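Local structure of 2-keto-3-deoxygluconate kinase (Thermotoga maritima, 2AFB) at residues P156-N167 and I194-V202. The protein probably phosphorylates 2-keto-3-deoxygluconate with ATP, as a member of the pfkB family of carbohydrate kinases. Residues are numbered along the deposited sequence; the frame is centred on the assembly and turned at random.
Sequences PLILEDALKVAN and IPFMEYVDV
Leu-163 packs against both aromatic rings of segment 194-202, its CD1 lying between them. Its CB sits over one face of the Tyr-199 ring in a CH-pi contact, 4.1 Å from the ring centroid and shifted toward the rim near CG. With CG set anti to the carbonyl carbon (chi1 -73°), the leucine carries CD1 on to Phe-196, where it comes within 3.8 Å of CD1 of that ring; the two side chains cross at about a right angle. The Phe-196 ring reaches back to the preceding turns of helix 155-169: the backbone O of Pro-156 lies at its edge, 3.6 Å from CZ, while CB of Glu-160 approaches CE1 obliquely. Tyr-199 spans the other end of the contact. CB of Asn-167 meets the edge of its ring at CD1, and the aliphatic CG of Lys-164 packs 3.6 Å from the phenol OH. A serine in place of the tyrosine would lack the ring, which would probably leave CB of Leu-163 and the aliphatic chain of Lys-164 without their partner and open a gap beside the helix. This largely apolar packing joins helix 155-169 to helix 186-196 and the residues leading into strand 202-205. Beneath it runs the central sheet of the ribokinase-like fold, where Leu-163 also touches Phe-144 of strand 139-145 and Val-173 of strand 172-176.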
loop_
_atom_site.group_PDB
_atom_site.type_symbol
_atom_site.label_atom_id
_atom_site.label_comp_id
_atom_site.label_asym_id
_atom_site.label_seq_id
_atom_site.Cartn_x
_atom_site.Cartn_y
_atom_site.Cartn_z
ATOM N N PRO A 156 28.347 9.754 -29.169
ATOM C CA PRO A 156 29.801 9.953 -29.092
ATOM C C PRO A 156 30.233 11.307 -29.610
ATOM O O PRO A 156 31.122 11.912 -29.055
ATOM C CB PRO A 156 30.354 8.811 -29.937
ATOM C CG PRO A 156 29.274 7.744 -29.874
ATOM C CD PRO A 156 27.999 8.566 -29.970
ATOM N N LEU A 157 29.579 11.791 -30.657
ATOM C CA LEU A 157 29.879 13.104 -31.166
ATOM C C LEU A 157 29.419 14.193 -30.215
ATOM O O LEU A 157 30.090 15.200 -30.081
ATOM C CB LEU A 157 29.280 13.306 -32.556
ATOM C CG LEU A 157 29.834 12.465 -33.710
ATOM C CD1 LEU A 157 29.261 12.961 -35.042
ATOM C CD2 LEU A 157 31.364 12.499 -33.793
ATOM N N ILE A 158 28.261 14.014 -29.595
ATOM C CA ILE A 158 27.780 14.961 -28.593
ATOM C C ILE A 158 28.759 15.094 -27.405
ATOM O O ILE A 158 29.004 16.211 -26.920
ATOM C CB ILE A 158 26.391 14.585 -28.059
ATOM C CG1 ILE A 158 25.365 14.694 -29.179
ATOM C CG2 ILE A 158 26.012 15.521 -26.897
ATOM C CD1 ILE A 158 24.030 14.027 -28.934
ATOM N N LEU A 159 29.298 13.964 -26.935
ATOM C CA LEU A 159 30.289 14.012 -25.841
ATOM C C LEU A 159 31.568 14.680 -26.262
ATOM O O LEU A 159 32.158 15.431 -25.489
ATOM C CB LEU A 159 30.620 12.628 -25.279
ATOM C CG LEU A 159 29.770 12.391 -24.047
ATOM C CD1 LEU A 159 29.653 10.884 -23.702
ATOM C CD2 LEU A 159 30.361 13.254 -22.899
ATOM N N GLU A 160 32.003 14.381 -27.486
ATOM C CA GLU A 160 33.202 15.007 -28.007
ATOM C C GLU A 160 33.038 16.504 -28.099
ATOM O O GLU A 160 33.987 17.240 -27.803
ATOM C CB GLU A 160 33.583 14.441 -29.371
ATOM C CG GLU A 160 35.038 14.736 -29.712
ATOM C CD GLU A 160 35.504 14.070 -30.989
ATOM O OE1 GLU A 160 36.717 14.151 -31.266
ATOM O OE2 GLU A 160 34.674 13.477 -31.711
ATOM N N ASP A 161 31.857 16.948 -28.537
ATOM C CA ASP A 161 31.509 18.387 -28.550
ATOM C C ASP A 161 31.683 18.957 -27.156
ATOM O O ASP A 161 32.335 19.978 -26.983
ATOM C CB ASP A 161 30.056 18.656 -28.962
ATOM C CG ASP A 161 29.789 18.440 -30.453
ATOM O OD1 ASP A 161 30.739 18.461 -31.262
ATOM O OD2 ASP A 161 28.606 18.230 -30.818
ATOM N N ALA A 162 31.079 18.305 -26.165
ATOM C CA ALA A 162 31.170 18.784 -24.768
ATOM C C ALA A 162 32.613 18.839 -24.262
ATOM O O ALA A 162 33.015 19.759 -23.548
ATOM C CB ALA A 162 30.324 17.886 -23.808
ATOM N N LEU A 163 33.395 17.853 -24.637
ATOM C CA LEU A 163 34.732 17.717 -24.073
ATOM C C LEU A 163 35.702 18.741 -24.689
ATOM O O LEU A 163 36.636 19.219 -24.044
ATOM C CB LEU A 163 35.232 16.305 -24.318
ATOM C CG LEU A 163 34.613 15.201 -23.494
ATOM C CD1 LEU A 163 34.989 13.815 -24.049
ATOM C CD2 LEU A 163 35.051 15.359 -22.053
ATOM N N LYS A 164 35.488 19.054 -25.955
ATOM C CA LYS A 164 36.267 20.090 -26.604
ATOM C C LYS A 164 36.004 21.439 -25.963
ATOM O O LYS A 164 36.926 22.185 -25.723
ATOM C CB LYS A 164 35.950 20.158 -28.084
ATOM C CG LYS A 164 36.608 19.046 -28.879
ATOM C CD LYS A 164 36.393 19.262 -30.359
ATOM C CE LYS A 164 36.741 18.034 -31.201
ATOM N NZ LYS A 164 35.907 18.022 -32.463
ATOM N N VAL A 165 34.754 21.770 -25.689
ATOM C CA VAL A 165 34.467 23.013 -24.955
ATOM C C VAL A 165 35.012 23.025 -23.520
ATOM O O VAL A 165 35.559 24.017 -23.044
ATOM C CB VAL A 165 32.969 23.279 -24.909
ATOM C CG1 VAL A 165 32.659 24.539 -24.063
ATOM C CG2 VAL A 165 32.446 23.442 -26.347
ATOM N N ALA A 166 34.827 21.935 -22.810
ATOM C CA ALA A 166 35.394 21.810 -21.487
ATOM C C ALA A 166 36.872 22.132 -21.557
ATOM O O ALA A 166 37.381 22.864 -20.751
ATOM C CB ALA A 166 35.203 20.410 -20.988
ATOM N N ASN A 167 37.564 21.565 -22.534
ATOM C CA ASN A 167 39.007 21.745 -22.665
ATOM C C ASN A 167 39.340 23.171 -23.030
ATOM O O ASN A 167 40.296 23.716 -22.517
ATOM C CB ASN A 167 39.552 20.802 -23.727
ATOM C CG ASN A 167 41.040 20.943 -23.931
ATOM O OD1 ASN A 167 41.823 20.743 -23.002
ATOM N ND2 ASN A 167 41.440 21.243 -25.154
ATOM N N ILE A 194 39.156 5.315 -25.418
ATOM C CA ILE A 194 40.578 5.603 -25.256
ATOM C C ILE A 194 40.846 6.999 -25.773
ATOM O O ILE A 194 41.406 7.795 -25.040
ATOM C CB ILE A 194 41.483 4.488 -25.850
ATOM C CG1 ILE A 194 41.601 3.383 -24.813
ATOM C CG2 ILE A 194 42.887 5.015 -26.236
ATOM C CD1 ILE A 194 41.969 2.010 -25.340
ATOM N N PRO A 195 40.375 7.338 -26.992
ATOM C CA PRO A 195 40.510 8.739 -27.408
ATOM C C PRO A 195 39.969 9.786 -26.440
ATOM O O PRO A 195 40.578 10.811 -26.282
ATOM C CB PRO A 195 39.764 8.786 -28.746
ATOM C CG PRO A 195 39.967 7.423 -29.299
ATOM C CD PRO A 195 39.760 6.529 -28.054
ATOM N N PHE A 196 38.868 9.506 -25.746
ATOM C CA PHE A 196 38.329 10.483 -24.807
ATOM C C PHE A 196 39.237 10.701 -23.593
ATOM O O PHE A 196 39.137 11.719 -22.911
ATOM C CB PHE A 196 36.935 10.066 -24.326
ATOM C CG PHE A 196 35.848 10.130 -25.379
ATOM C CD1 PHE A 196 35.877 11.052 -26.431
ATOM C CD2 PHE A 196 34.762 9.295 -25.283
ATOM C CE1 PHE A 196 34.850 11.104 -27.378
ATOM C CE2 PHE A 196 33.730 9.337 -26.236
ATOM C CZ PHE A 196 33.773 10.243 -27.273
HETATM N N MSE A 197 40.119 9.752 -23.295
HETATM C CA MSE A 197 40.951 9.886 -22.108
HETATM C C MSE A 197 41.846 11.104 -22.190
HETATM O O MSE A 197 42.165 11.647 -21.150
HETATM C CB MSE A 197 41.788 8.633 -21.850
HETATM C CG MSE A 197 40.994 7.409 -21.472
HETATM SE SE MSE A 197 39.643 7.564 -19.970
HETATM C CE MSE A 197 37.929 7.836 -20.959
ATOM N N GLU A 198 42.224 11.545 -23.402
ATOM C CA GLU A 198 42.978 12.823 -23.628
ATOM C C GLU A 198 42.359 14.022 -22.920
ATOM O O GLU A 198 43.059 14.939 -22.498
ATOM C CB GLU A 198 43.030 13.213 -25.123
ATOM C CG GLU A 198 43.798 12.256 -26.026
ATOM N N TYR A 199 41.037 14.019 -22.817
ATOM C CA TYR A 199 40.294 15.091 -22.162
ATOM C C TYR A 199 40.015 14.868 -20.680
ATOM O O TYR A 199 39.498 15.758 -20.038
ATOM C CB TYR A 199 38.944 15.264 -22.841
ATOM C CG TYR A 199 39.016 15.601 -24.299
ATOM C CD1 TYR A 199 39.374 16.871 -24.717
ATOM C CD2 TYR A 199 38.689 14.655 -25.269
ATOM C CE1 TYR A 199 39.426 17.200 -26.086
ATOM C CE2 TYR A 199 38.722 14.970 -26.633
ATOM C CZ TYR A 199 39.092 16.243 -27.038
ATOM O OH TYR A 199 39.138 16.553 -28.400
ATOM N N VAL A 200 40.331 13.693 -20.143
ATOM C CA VAL A 200 39.882 13.334 -18.796
ATOM C C VAL A 200 40.964 13.593 -17.767
ATOM O O VAL A 200 42.091 13.152 -17.947
ATOM C CB VAL A 200 39.462 11.854 -18.736
ATOM C CG1 VAL A 200 39.129 11.424 -17.308
ATOM C CG2 VAL A 200 38.256 11.604 -19.663
ATOM N N ASP A 201 40.610 14.274 -16.683
ATOM C CA ASP A 201 41.555 14.575 -15.569
ATOM C C ASP A 201 41.472 13.599 -14.373
ATOM O O ASP A 201 42.463 13.299 -13.712
ATOM C CB ASP A 201 41.290 16.007 -15.060
ATOM C CG ASP A 201 41.371 17.047 -16.176
ATOM O OD1 ASP A 201 42.465 17.197 -16.759
ATOM O OD2 ASP A 201 40.340 17.679 -16.504
ATOM N N VAL A 202 40.263 13.123 -14.116
ATOM C CA VAL A 202 39.937 12.270 -12.974
ATOM C C VAL A 202 39.199 11.032 -13.498
ATOM O O VAL A 202 38.132 11.162 -14.102
ATOM C CB VAL A 202 39.017 13.022 -12.020
ATOM C CG1 VAL A 202 38.608 12.099 -10.826
ATOM C CG2 VAL A 202 39.682 14.339 -11.574
#